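PDB 5T2X: uncharacterized protein LPG1670 from Legionella pneumophila subsp. pneumophila, which is of unknown function, an all-helical protein of the DUF5630 family whose biochemical activity remains to be established. Local coordinates for residues Leu174-Thr179 with Tyr194-Glu199; Glu199-Ala204 with Asp238-Glu243; Ala204-Glu209 with Asp260-Lys265; Glu144-Gly149 with Ala184-Ala189. All blocks are in the same frame, centred on the assembly; numbering follows the deposited sequence.

Overall arrangement
No ligand or active site is known here, so the four contacts are best read as the packing of one all-helical chain. Helix 191-207 takes part in contacts 1, 2 and 3, meeting helices 169-185, 237-248 and 252-272 in turn along its length. Contacts 1 and 2 have centres about 8 Å apart and share E199; contacts 2 and 3, about 10 Å apart, share A204. Two salt bridges link these sites: E199 OE2 to K265 NZ, and D238 OD1 to R205 NH1 (2.8 Å). Contact 4 lies at the surface, its centre about 15 Å from that of contact 1, and Y194 packs on A184 between them.

Contact 1: residues Leu174-Thr179 with Tyr194-Glu199; sequences LLFYKT and YQEALE
Both aromatic rings of 174-179 meet segment 194-199 by their edges. At the rim of the F176 ring, near its plane, lies the carboxylate oxygen OE1 of E196, 3.9 Å from CE1; at the rim of the Y177 ring lies the backbone oxygen of A197, 3.4 Å from CD1. The two segments belong to a helical hairpin, helices 169-185 and 191-207 joined by a short loop and running in roughly opposite directions. Here the backbones come very close, with the CA atoms of Y177 and A197 only 4.3 Å apart. Alanine suits such a spot because its lone methyl fits between the two backbones: CB rests 3.7 Å from Y177 O and also touches CD1 of the tyrosine ring.

E196 reaches the phenylalanine by bending. The bend at chi2 (-73°) turns OE1 toward the rim of the F176 ring, and the carboxylate and ring planes stand 75° apart. An oxygen at a ring edge faces hydrogens of slight positive charge, so the approach is probably mildly favourable, though no hydrogen bond spans the segments. The rings also serve neighbouring helices: F176 packs on A200 and on L158 and C165 of helix 153-167, while Y177 reaches A240 and T244 of helix 237-248. Large flat side chains suit positions where one residue fills the space between several helices. Further along 174-179, T179 turns its hydroxyl back on its own helix, where OG1 donates to L175 O at 2.7 Å, from the opposite face of that carbonyl to T179 N.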
loop_
_atom_site.group_PDB
_atom_site.type_symbol
_atom_site.label_atom_id
_atom_site.label_comp_id
_atom_site.label_asym_id
_atom_site.label_seq_id
_atom_site.Cartn_x
_atom_site.Cartn_y
_atom_site.Cartn_z
ATOM N N LEU A 174 8.862 -1.147 7.044
ATOM C CA LEU A 174 9.156 -2.520 7.436
ATOM C C LEU A 174 9.193 -3.445 6.228
ATOM O O LEU A 174 9.993 -4.388 6.194
ATOM C CB LEU A 174 8.130 -3.010 8.459
ATOM C CG LEU A 174 8.317 -2.490 9.886
ATOM C CD1 LEU A 174 7.284 -3.096 10.821
ATOM C CD2 LEU A 174 9.726 -2.784 10.378
ATOM N N LEU A 175 8.343 -3.191 5.229
ATOM C CA LEU A 175 8.404 -3.966 3.995
ATOM C C LEU A 175 9.710 -3.710 3.252
ATOM O O LEU A 175 10.348 -4.649 2.764
ATOM C CB LEU A 175 7.203 -3.636 3.105
ATOM C CG LEU A 175 7.220 -4.236 1.698
ATOM C CD1 LEU A 175 7.224 -5.756 1.756
ATOM C CD2 LEU A 175 6.039 -3.730 0.883
ATOM N N PHE A 176 10.121 -2.441 3.159
ATOM C CA PHE A 176 11.406 -2.117 2.548
ATOM C C PHE A 176 12.554 -2.753 3.321
ATOM O O PHE A 176 13.518 -3.243 2.724
ATOM C CB PHE A 176 11.577 -0.599 2.482
ATOM C CG PHE A 176 12.731 -0.146 1.627
ATOM C CD1 PHE A 176 14.006 -0.027 2.158
ATOM C CD2 PHE A 176 12.535 0.181 0.296
ATOM C CE1 PHE A 176 15.065 0.399 1.373
ATOM C CE2 PHE A 176 13.589 0.608 -0.494
ATOM C CZ PHE A 176 14.855 0.717 0.045
ATOM N N TYR A 177 12.463 -2.756 4.652
ATOM C CA TYR A 177 13.499 -3.375 5.471
ATOM C C TYR A 177 13.576 -4.875 5.217
ATOM O O TYR A 177 14.664 -5.429 5.019
ATOM C CB TYR A 177 13.232 -3.078 6.950
ATOM C CG TYR A 177 13.600 -4.197 7.900
ATOM C CD1 TYR A 177 14.921 -4.416 8.273
ATOM C CD2 TYR A 177 12.622 -5.027 8.436
ATOM C CE1 TYR A 177 15.258 -5.438 9.144
ATOM C CE2 TYR A 177 12.950 -6.049 9.307
ATOM C CZ TYR A 177 14.267 -6.250 9.658
ATOM O OH TYR A 177 14.593 -7.267 10.525
ATOM N N LYS A 178 12.425 -5.552 5.209
ATOM C CA LYS A 178 12.417 -6.987 4.954
ATOM C C LYS A 178 12.836 -7.305 3.525
ATOM O O LYS A 178 13.466 -8.340 3.281
ATOM C CB LYS A 178 11.031 -7.564 5.245
ATOM C CG LYS A 178 10.981 -9.083 5.250
ATOM C CD LYS A 178 11.914 -9.656 6.307
ATOM C CE LYS A 178 11.906 -11.176 6.292
ATOM N NZ LYS A 178 12.802 -11.745 7.337
ATOM N N THR A 179 12.501 -6.432 2.572
ATOM C CA THR A 179 12.909 -6.660 1.189
ATOM C C THR A 179 14.423 -6.583 1.044
ATOM O O THR A 179 15.023 -7.373 0.305
ATOM C CB THR A 179 12.222 -5.648 0.270
ATOM O OG1 THR A 179 10.800 -5.798 0.371
ATOM C CG2 THR A 179 12.645 -5.861 -1.177
ATOM N N TYR A 194 22.195 -4.720 3.689
ATOM C CA TYR A 194 21.957 -4.684 5.128
ATOM C C TYR A 194 21.983 -3.255 5.657
ATOM O O TYR A 194 21.230 -2.916 6.578
ATOM C CB TYR A 194 22.986 -5.543 5.858
ATOM C CG TYR A 194 22.700 -7.029 5.818
ATOM C CD1 TYR A 194 21.600 -7.561 6.478
ATOM C CD2 TYR A 194 23.542 -7.901 5.142
ATOM C CE1 TYR A 194 21.337 -8.918 6.450
ATOM C CE2 TYR A 194 23.290 -9.261 5.112
ATOM C CZ TYR A 194 22.186 -9.763 5.767
ATOM O OH TYR A 194 21.931 -11.115 5.738
ATOM N N GLN A 195 22.843 -2.405 5.092
ATOM C CA GLN A 195 22.881 -1.008 5.516
ATOM C C GLN A 195 21.593 -0.286 5.147
ATOM O O GLN A 195 21.096 0.542 5.919
ATOM C CB GLN A 195 24.090 -0.305 4.900
ATOM C CG GLN A 195 25.426 -0.874 5.349
ATOM C CD GLN A 195 26.590 -0.319 4.555
ATOM O OE1 GLN A 195 27.632 -0.962 4.429
ATOM N NE2 GLN A 195 26.420 0.883 4.016
ATOM N N GLU A 196 21.038 -0.585 3.969
ATOM C CA GLU A 196 19.746 -0.018 3.596
ATOM C C GLU A 196 18.616 -0.607 4.430
ATOM O O GLU A 196 17.634 0.086 4.716
ATOM C CB GLU A 196 19.484 -0.240 2.105
ATOM C CG GLU A 196 20.274 0.681 1.189
ATOM C CD GLU A 196 19.750 2.105 1.200
ATOM O OE1 GLU A 196 18.521 2.287 1.326
ATOM O OE2 GLU A 196 20.566 3.043 1.085
ATOM N N ALA A 197 18.736 -1.877 4.824
ATOM C CA ALA A 197 17.722 -2.485 5.679
ATOM C C ALA A 197 17.687 -1.820 7.049
ATOM O O ALA A 197 16.608 -1.592 7.609
ATOM C CB ALA A 197 17.982 -3.984 5.822
ATOM N N LEU A 198 18.859 -1.501 7.601
ATOM C CA LEU A 198 18.919 -0.873 8.917
ATOM C C LEU A 198 18.263 0.502 8.901
ATOM O O LEU A 198 17.489 0.842 9.803
ATOM C CB LEU A 198 20.373 -0.769 9.381
ATOM C CG LEU A 198 20.618 -0.033 10.699
ATOM C CD1 LEU A 198 19.911 -0.736 11.847
ATOM C CD2 LEU A 198 22.108 0.092 10.977
ATOM N N GLU A 199 18.562 1.306 7.878
ATOM C CA GLU A 199 17.992 2.648 7.798
ATOM C C GLU A 199 16.471 2.597 7.737
ATOM O O GLU A 199 15.783 3.333 8.453
ATOM C CB GLU A 199 18.559 3.384 6.584
ATOM C CG GLU A 199 17.967 4.765 6.362
ATOM C CD GLU A 199 18.553 5.458 5.148
ATOM O OE1 GLU A 199 19.613 5.012 4.663
ATOM O OE2 GLU A 199 17.952 6.446 4.676
#

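Contact 2: residues Glu199-Ala204 with Asp238-Glu243; sequences EALLIA and DKAISE
A240 is where segment 238-243 first meets L201. Its methyl points at helix 191-207, and CB lies 3.9 Å from L201 CD2, which also rests on the A240 carbonyl oxygen at 3.6 Å. That oxygen is not left without a polar partner, since T244 OG1 is hydrogen-bonded to it. A small residue lets the leucine branch come right down onto the backbone.

I241 comes next and serves two leucines with one branch. Its CG1 meets L201 CD2 at 3.7 Å, and CD1 at the end of the same arm meets L202 CD2 at 3.7 Å, the L202 and I241 side chains roughly perpendicular. L201 reaches in because its CG stands opposite the backbone N (chi1 178°).

The helical segments 199-204 and 238-243 run nearly antiparallel (163°), their axes 10.4 Å apart at closest approach, and Y259 of helix 252-272 packs on both L202 and I241. With hydrocarbon groups alone meeting between the side chains, and no hydrogen bond across, the contact of L201 and L202 with A240 and I241 rests on apolar packing; the salt bridge from D238 OD1 to R205 NH1 adds a polar link between the two helices at its margin.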
loop_
_atom_site.group_PDB
_atom_site.type_symbol
_atom_site.label_atom_id
_atom_site.label_comp_id
_atom_site.label_asym_id
_atom_site.label_seq_id
_atom_site.Cartn_x
_atom_site.Cartn_y
_atom_site.Cartn_z
ATOM N N GLU A 199 18.562 1.306 7.878
ATOM C CA GLU A 199 17.992 2.648 7.798
ATOM C C GLU A 199 16.471 2.597 7.737
ATOM O O GLU A 199 15.783 3.333 8.453
ATOM C CB GLU A 199 18.559 3.384 6.584
ATOM C CG GLU A 199 17.967 4.765 6.362
ATOM C CD GLU A 199 18.553 5.458 5.148
ATOM O OE1 GLU A 199 19.613 5.012 4.663
ATOM O OE2 GLU A 199 17.952 6.446 4.676
ATOM N N ALA A 200 15.925 1.720 6.890
ATOM C CA ALA A 200 14.474 1.589 6.796
ATOM C C ALA A 200 13.883 1.039 8.087
ATOM O O ALA A 200 12.772 1.418 8.475
ATOM C CB ALA A 200 14.101 0.698 5.613
ATOM N N LEU A 201 14.606 0.144 8.762
ATOM C CA LEU A 201 14.119 -0.388 10.031
ATOM C C LEU A 201 14.083 0.694 11.103
ATOM O O LEU A 201 13.133 0.764 11.891
ATOM C CB LEU A 201 14.992 -1.560 10.477
ATOM C CG LEU A 201 14.643 -2.218 11.813
ATOM C CD1 LEU A 201 13.206 -2.713 11.813
ATOM C CD2 LEU A 201 15.604 -3.359 12.105
ATOM N N LEU A 202 15.107 1.550 11.144
ATOM C CA LEU A 202 15.121 2.637 12.118
ATOM C C LEU A 202 14.018 3.649 11.833
ATOM O O LEU A 202 13.356 4.129 12.761
ATOM C CB LEU A 202 16.490 3.319 12.127
ATOM C CG LEU A 202 17.676 2.462 12.576
ATOM C CD1 LEU A 202 18.979 3.239 12.470
ATOM C CD2 LEU A 202 17.468 1.958 13.993
ATOM N N ILE A 203 13.806 3.985 10.559
ATOM C CA ILE A 203 12.742 4.920 10.205
ATOM C C ILE A 203 11.383 4.351 10.592
ATOM O O ILE A 203 10.509 5.073 11.086
ATOM C CB ILE A 203 12.807 5.266 8.706
ATOM C CG1 ILE A 203 14.115 5.989 8.382
ATOM C CG2 ILE A 203 11.618 6.124 8.301
ATOM C CD1 ILE A 203 14.314 6.253 6.904
ATOM N N ALA A 204 11.190 3.045 10.388
ATOM C CA ALA A 204 9.923 2.419 10.751
ATOM C C ALA A 204 9.652 2.547 12.245
ATOM O O ALA A 204 8.501 2.728 12.661
ATOM C CB ALA A 204 9.925 0.950 10.330
ATOM N N ASP A 238 14.544 -3.740 19.288
ATOM C CA ASP A 238 15.977 -3.846 19.556
ATOM C C ASP A 238 16.546 -5.172 19.070
ATOM O O ASP A 238 17.702 -5.227 18.636
ATOM C CB ASP A 238 16.249 -3.667 21.049
ATOM C CG ASP A 238 15.913 -2.273 21.535
ATOM O OD1 ASP A 238 16.118 -1.309 20.765
ATOM O OD2 ASP A 238 15.444 -2.140 22.686
ATOM N N LYS A 239 15.757 -6.247 19.134
ATOM C CA LYS A 239 16.217 -7.533 18.620
ATOM C C LYS A 239 16.435 -7.480 17.113
ATOM O O LYS A 239 17.438 -7.995 16.603
ATOM C CB LYS A 239 15.214 -8.628 18.978
ATOM C CG LYS A 239 15.124 -8.941 20.462
ATOM C CD LYS A 239 16.183 -9.945 20.883
ATOM C CE LYS A 239 15.898 -10.489 22.273
ATOM N NZ LYS A 239 16.673 -11.730 22.550
ATOM N N ALA A 240 15.505 -6.860 16.380
ATOM C CA ALA A 240 15.638 -6.780 14.930
ATOM C C ALA A 240 16.763 -5.834 14.528
ATOM O O ALA A 240 17.488 -6.099 13.561
ATOM C CB ALA A 240 14.315 -6.337 14.305
ATOM N N ILE A 241 16.920 -4.725 15.250
ATOM C CA ILE A 241 18.005 -3.795 14.959
ATOM C C ILE A 241 19.354 -4.452 15.219
ATOM O O ILE A 241 20.292 -4.313 14.424
ATOM C CB ILE A 241 17.832 -2.505 15.781
ATOM C CG1 ILE A 241 16.552 -1.776 15.369
ATOM C CG2 ILE A 241 19.042 -1.592 15.621
ATOM C CD1 ILE A 241 16.190 -0.617 16.269
ATOM N N SER A 242 19.470 -5.192 16.324
ATOM C CA SER A 242 20.748 -5.803 16.672
ATOM C C SER A 242 21.136 -6.890 15.677
ATOM O O SER A 242 22.309 -7.003 15.303
ATOM C CB SER A 242 20.686 -6.368 18.091
ATOM O OG SER A 242 20.495 -5.331 19.040
ATOM N N GLU A 243 20.169 -7.697 15.234
ATOM C CA GLU A 243 20.488 -8.770 14.296
ATOM C C GLU A 243 20.848 -8.229 12.919
ATOM O O GLU A 243 21.660 -8.835 12.213
ATOM C CB GLU A 243 19.321 -9.752 14.197
ATOM C CG GLU A 243 19.119 -10.586 15.450
ATOM C CD GLU A 243 18.161 -11.739 15.234
ATOM O OE1 GLU A 243 17.771 -12.385 16.230
ATOM O OE2 GLU A 243 17.800 -12.002 14.067
#

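Contact 3: residues Ala204-Glu209 with Asp260-Lys265; sequences ARKLSE and DKASEK
K206 stretches to S263 through a chain that is straight until its last bond: chi1 of -64° sets CG opposite the carbonyl carbon, the middle of the chain is extended, and chi4 turns sharply to -58°. The extended methylenes thus cross to helix 252-272, and only the ammonium group swings aside. S263 matches this with a first torsion that places OG beside its own backbone N. K206 CE consequently lies 3.2 Å from S263 OG, with NZ at 3.3 Å from the same oxygen. The hydroxyl has a firmer partner in its own helix, the carbonyl oxygen of Y259. Lower on the lysine, CD passes 3.9 Å from A262 O, and CE comes to within 4.3 Å of the A262 methyl.

These are neighbours in an all-helical fold, in which helix 252-272 closes over one flank of helix 191-207. A262 suits the more buried part of this seam because its small methyl, directed at the other segment, leaves room for the lysine and also packs against L202 and I203. Lysine suits the more open margin, where its long hydrocarbon portion can cover a neighbouring helix while its charge stays near polar atoms. L207 extends the apolar side of the seam by touching I269 and L270. K265, one turn beyond A262, is salt-bridged to E199. Past the lysine, S208 bonds back to R205: R205 O accepts from S208 N at 3.1 Å and, on a lone pair in its carbonyl plane, from S208 OG at a short 2.5 Å.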
loop_
_atom_site.group_PDB
_atom_site.type_symbol
_atom_site.label_atom_id
_atom_site.label_comp_id
_atom_site.label_asym_id
_atom_site.label_seq_id
_atom_site.Cartn_x
_atom_site.Cartn_y
_atom_site.Cartn_z
ATOM N N ALA A 204 11.190 3.045 10.388
ATOM C CA ALA A 204 9.923 2.419 10.751
ATOM C C ALA A 204 9.652 2.547 12.245
ATOM O O ALA A 204 8.501 2.728 12.661
ATOM C CB ALA A 204 9.925 0.950 10.330
ATOM N N ARG A 205 10.698 2.464 13.067
ATOM C CA ARG A 205 10.509 2.618 14.505
ATOM C C ARG A 205 10.221 4.070 14.866
ATOM O O ARG A 205 9.322 4.350 15.669
ATOM C CB ARG A 205 11.739 2.110 15.254
ATOM C CG ARG A 205 11.549 2.022 16.757
ATOM C CD ARG A 205 12.803 1.502 17.439
ATOM N NE ARG A 205 12.570 1.190 18.846
ATOM C CZ ARG A 205 13.505 0.743 19.678
ATOM N NH1 ARG A 205 14.746 0.556 19.248
ATOM N NH2 ARG A 205 13.199 0.483 20.943
ATOM N N LYS A 206 10.965 5.008 14.272
ATOM C CA LYS A 206 10.782 6.427 14.559
ATOM C C LYS A 206 9.431 6.953 14.091
ATOM O O LYS A 206 9.016 8.031 14.530
ATOM C CB LYS A 206 11.910 7.234 13.917
ATOM C CG LYS A 206 13.281 6.903 14.480
ATOM C CD LYS A 206 14.392 7.627 13.744
ATOM C CE LYS A 206 15.743 7.282 14.348
ATOM N NZ LYS A 206 15.794 7.626 15.798
ATOM N N LEU A 207 8.742 6.231 13.210
ATOM C CA LEU A 207 7.407 6.616 12.776
ATOM C C LEU A 207 6.305 5.873 13.515
ATOM O O LEU A 207 5.139 6.260 13.403
ATOM C CB LEU A 207 7.247 6.379 11.267
ATOM C CG LEU A 207 8.148 7.167 10.316
ATOM C CD1 LEU A 207 7.856 6.786 8.872
ATOM C CD2 LEU A 207 7.980 8.663 10.521
ATOM N N SER A 208 6.647 4.834 14.281
ATOM C CA SER A 208 5.653 3.939 14.862
ATOM C C SER A 208 4.754 4.611 15.893
ATOM O O SER A 208 3.741 4.018 16.277
ATOM C CB SER A 208 6.351 2.734 15.498
ATOM O OG SER A 208 7.264 3.146 16.500
ATOM N N GLU A 209 5.088 5.819 16.346
ATOM C CA GLU A 209 4.285 6.499 17.354
ATOM C C GLU A 209 3.236 7.430 16.763
ATOM O O GLU A 209 2.290 7.800 17.468
ATOM C CB GLU A 209 5.186 7.303 18.299
ATOM C CG GLU A 209 6.244 6.484 19.031
ATOM C CD GLU A 209 5.709 5.782 20.268
ATOM O OE1 GLU A 209 4.518 5.408 20.286
ATOM O OE2 GLU A 209 6.486 5.609 21.232
ATOM N N ASP A 260 21.829 8.901 11.760
ATOM C CA ASP A 260 21.543 10.302 11.466
ATOM C C ASP A 260 20.648 10.438 10.240
ATOM O O ASP A 260 19.758 11.295 10.209
ATOM C CB ASP A 260 22.846 11.077 11.273
ATOM C CG ASP A 260 23.590 11.302 12.577
ATOM O OD1 ASP A 260 23.339 10.553 13.546
ATOM O OD2 ASP A 260 24.426 12.228 12.632
ATOM N N LYS A 261 20.869 9.605 9.220
ATOM C CA LYS A 261 20.013 9.647 8.038
ATOM C C LYS A 261 18.591 9.216 8.373
ATOM O O LYS A 261 17.625 9.793 7.860
ATOM C CB LYS A 261 20.595 8.767 6.931
ATOM C CG LYS A 261 21.845 9.332 6.273
ATOM C CD LYS A 261 22.439 8.350 5.274
ATOM C CE LYS A 261 21.446 8.003 4.175
ATOM N NZ LYS A 261 22.011 7.025 3.203
ATOM N N ALA A 262 18.441 8.208 9.236
ATOM C CA ALA A 262 17.109 7.756 9.619
ATOM C C ALA A 262 16.373 8.821 10.424
ATOM O O ALA A 262 15.179 9.057 10.204
ATOM C CB ALA A 262 17.204 6.453 10.411
ATOM N N SER A 263 17.068 9.474 11.358
ATOM C CA SER A 263 16.438 10.524 12.152
ATOM C C SER A 263 16.070 11.724 11.290
ATOM O O SER A 263 15.009 12.330 11.481
ATOM C CB SER A 263 17.363 10.950 13.292
ATOM O OG SER A 263 17.622 9.872 14.172
ATOM N N GLU A 264 16.931 12.080 10.334
ATOM C CA GLU A 264 16.661 13.232 9.479
ATOM C C GLU A 264 15.455 12.982 8.581
ATOM O O GLU A 264 14.585 13.849 8.438
ATOM C CB GLU A 264 17.896 13.560 8.640
ATOM C CG GLU A 264 17.790 14.861 7.863
ATOM C CD GLU A 264 18.970 15.080 6.939
ATOM O OE1 GLU A 264 18.865 14.731 5.744
ATOM O OE2 GLU A 264 20.007 15.592 7.410
ATOM N N LYS A 265 15.385 11.799 7.968
ATOM C CA LYS A 265 14.284 11.505 7.057
ATOM C C LYS A 265 12.976 11.298 7.812
ATOM O O LYS A 265 11.905 11.663 7.314
ATOM C CB LYS A 265 14.621 10.280 6.207
ATOM C CG LYS A 265 15.807 10.489 5.278
ATOM C CD LYS A 265 16.146 9.226 4.504
ATOM C CE LYS A 265 17.351 9.445 3.598
ATOM N NZ LYS A 265 17.747 8.201 2.880
#

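Contact 4: residues Glu144-Gly149 with Ala184-Ala189; sequences EKYKMG and AILSNA
One methyl group carries almost the whole of this contact: L186 CD1 touches both Y146 and K147. L186, partly exposed, stands near the end of helix 169-185. The setting is a meeting of two helix ends, since 144-149 finishes helix 132-147 in a Schellman motif. G149 closes that motif with a phi of 130°, a conformation in which a side chain would be jammed against the preceding carbonyl oxygen, so glycine fits where other residues would strain. Its N bonds back to Y146 O at 3.2 Å.

On the facing side, L186 CD1 lies 3.9 Å from Y146 CE2, approaching the ring obliquely while the two side chains lie alongside one another, pointing opposite ways. The same methyl is 3.9 Å from K147 CB. Lysine contributes only hydrocarbon here: with chi1 of -175° the chain swings off beside the carbonyl carbon and runs on extended, athwart the leucine, carrying its charge beyond the contact. Tyrosine is apt because its broad ring offers carbon to L186 and also packs on Y153 and S154 of helix 153-167. No hydrogen bond joins the segments, so this is surface packing between apolar groups. A184 and I185, just before the leucine, lean instead on Y194 of helix 191-207. Beyond L186 the chain makes an ST turn, A189 N donating to S187 OG at 3.2 Å with a bent N-H...O angle of 143°.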
loop_
_atom_site.group_PDB
_atom_site.type_symbol
_atom_site.label_atom_id
_atom_site.label_comp_id
_atom_site.label_asym_id
_atom_site.label_seq_id
_atom_site.Cartn_x
_atom_site.Cartn_y
_atom_site.Cartn_z
ATOM N N GLU A 144 10.446 -13.613 -6.095
ATOM C CA GLU A 144 10.523 -14.998 -6.547
ATOM C C GLU A 144 11.009 -15.079 -7.989
ATOM O O GLU A 144 11.726 -16.017 -8.353
ATOM C CB GLU A 144 9.164 -15.679 -6.392
ATOM C CG GLU A 144 8.697 -15.805 -4.947
ATOM C CD GLU A 144 9.635 -16.645 -4.094
ATOM O OE1 GLU A 144 10.269 -17.577 -4.637
ATOM O OE2 GLU A 144 9.742 -16.371 -2.881
ATOM N N LYS A 145 10.627 -14.107 -8.822
ATOM C CA LYS A 145 11.182 -14.024 -10.170
ATOM C C LYS A 145 12.689 -13.809 -10.120
ATOM O O LYS A 145 13.448 -14.456 -10.851
ATOM C CB LYS A 145 10.510 -12.891 -10.948
ATOM C CG LYS A 145 9.038 -13.108 -11.249
ATOM C CD LYS A 145 8.848 -13.895 -12.527
ATOM C CE LYS A 145 7.375 -14.088 -12.842
ATOM N NZ LYS A 145 7.174 -14.866 -14.096
ATOM N N TYR A 146 13.137 -12.894 -9.259
ATOM C CA TYR A 146 14.566 -12.652 -9.105
ATOM C C TYR A 146 15.271 -13.875 -8.534
ATOM O O TYR A 146 16.378 -14.221 -8.965
ATOM C CB TYR A 146 14.786 -11.428 -8.215
ATOM C CG TYR A 146 16.223 -11.187 -7.813
ATOM C CD1 TYR A 146 17.201 -10.939 -8.767
ATOM C CD2 TYR A 146 16.598 -11.183 -6.476
ATOM C CE1 TYR A 146 18.513 -10.711 -8.401
ATOM C CE2 TYR A 146 17.906 -10.955 -6.100
ATOM C CZ TYR A 146 18.859 -10.719 -7.067
ATOM O OH TYR A 146 20.162 -10.490 -6.699
ATOM N N LYS A 147 14.634 -14.553 -7.578
ATOM C CA LYS A 147 15.258 -15.704 -6.934
ATOM C C LYS A 147 15.467 -16.860 -7.906
ATOM O O LYS A 147 16.449 -17.600 -7.780
ATOM C CB LYS A 147 14.409 -16.154 -5.745
ATOM C CG LYS A 147 15.020 -17.267 -4.912
ATOM C CD LYS A 147 14.113 -17.625 -3.745
ATOM C CE LYS A 147 14.714 -18.728 -2.891
ATOM N NZ LYS A 147 13.808 -19.106 -1.771
HETATM N N MSE A 148 14.575 -17.029 -8.879
HETATM C CA MSE A 148 14.691 -18.153 -9.801
HETATM C C MSE A 148 15.606 -17.844 -10.987
HETATM O O MSE A 148 15.778 -18.683 -11.871
HETATM C CB MSE A 148 13.311 -18.587 -10.303
HETATM C CG MSE A 148 12.663 -17.652 -11.307
HETATM SE SE MSE A 148 11.011 -18.410 -12.027
HETATM C CE MSE A 148 10.490 -16.948 -13.198
ATOM N N GLY A 149 16.188 -16.645 -11.012
ATOM C CA GLY A 149 17.228 -16.360 -11.983
ATOM C C GLY A 149 17.096 -15.088 -12.798
ATOM O O GLY A 149 18.048 -14.695 -13.481
ATOM N N ALA A 184 19.664 -9.267 0.411
ATOM C CA ALA A 184 21.000 -9.527 0.936
ATOM C C ALA A 184 21.304 -11.018 0.986
ATOM O O ALA A 184 22.466 -11.417 0.844
ATOM C CB ALA A 184 21.149 -8.912 2.326
ATOM N N ILE A 185 20.282 -11.852 1.189
ATOM C CA ILE A 185 20.489 -13.297 1.240
ATOM C C ILE A 185 21.007 -13.812 -0.097
ATOM O O ILE A 185 21.883 -14.684 -0.147
ATOM C CB ILE A 185 19.185 -14.007 1.655
ATOM C CG1 ILE A 185 18.769 -13.579 3.064
ATOM C CG2 ILE A 185 19.344 -15.517 1.582
ATOM C CD1 ILE A 185 19.816 -13.857 4.121
ATOM N N LEU A 186 20.485 -13.276 -1.197
ATOM C CA LEU A 186 20.860 -13.716 -2.533
ATOM C C LEU A 186 22.013 -12.914 -3.125
ATOM O O LEU A 186 22.404 -13.174 -4.268
ATOM C CB LEU A 186 19.650 -13.638 -3.471
ATOM C CG LEU A 186 18.402 -14.402 -3.023
ATOM C CD1 LEU A 186 17.254 -14.180 -3.996
ATOM C CD2 LEU A 186 18.705 -15.886 -2.872
ATOM N N SER A 187 22.561 -11.956 -2.387
ATOM C CA SER A 187 23.630 -11.115 -2.897
ATOM C C SER A 187 24.991 -11.657 -2.479
ATOM O O SER A 187 25.140 -12.277 -1.422
ATOM C CB SER A 187 23.469 -9.677 -2.401
ATOM O OG SER A 187 24.554 -8.867 -2.821
ATOM N N ASN A 188 25.989 -11.419 -3.329
ATOM C CA ASN A 188 27.363 -11.792 -3.028
ATOM C C ASN A 188 28.135 -10.684 -2.324
ATOM O O ASN A 188 29.211 -10.952 -1.778
ATOM C CB ASN A 188 28.093 -12.199 -4.312
ATOM C CG ASN A 188 27.585 -13.513 -4.876
ATOM O OD1 ASN A 188 27.332 -14.464 -4.135
ATOM N ND2 ASN A 188 27.425 -13.570 -6.194
ATOM N N ALA A 189 27.617 -9.458 -2.324
ATOM C CA ALA A 189 28.164 -8.352 -1.537
ATOM C C ALA A 189 27.022 -7.720 -0.754
ATOM O O ALA A 189 26.606 -6.589 -1.029
ATOM C CB ALA A 189 28.865 -7.325 -2.427
#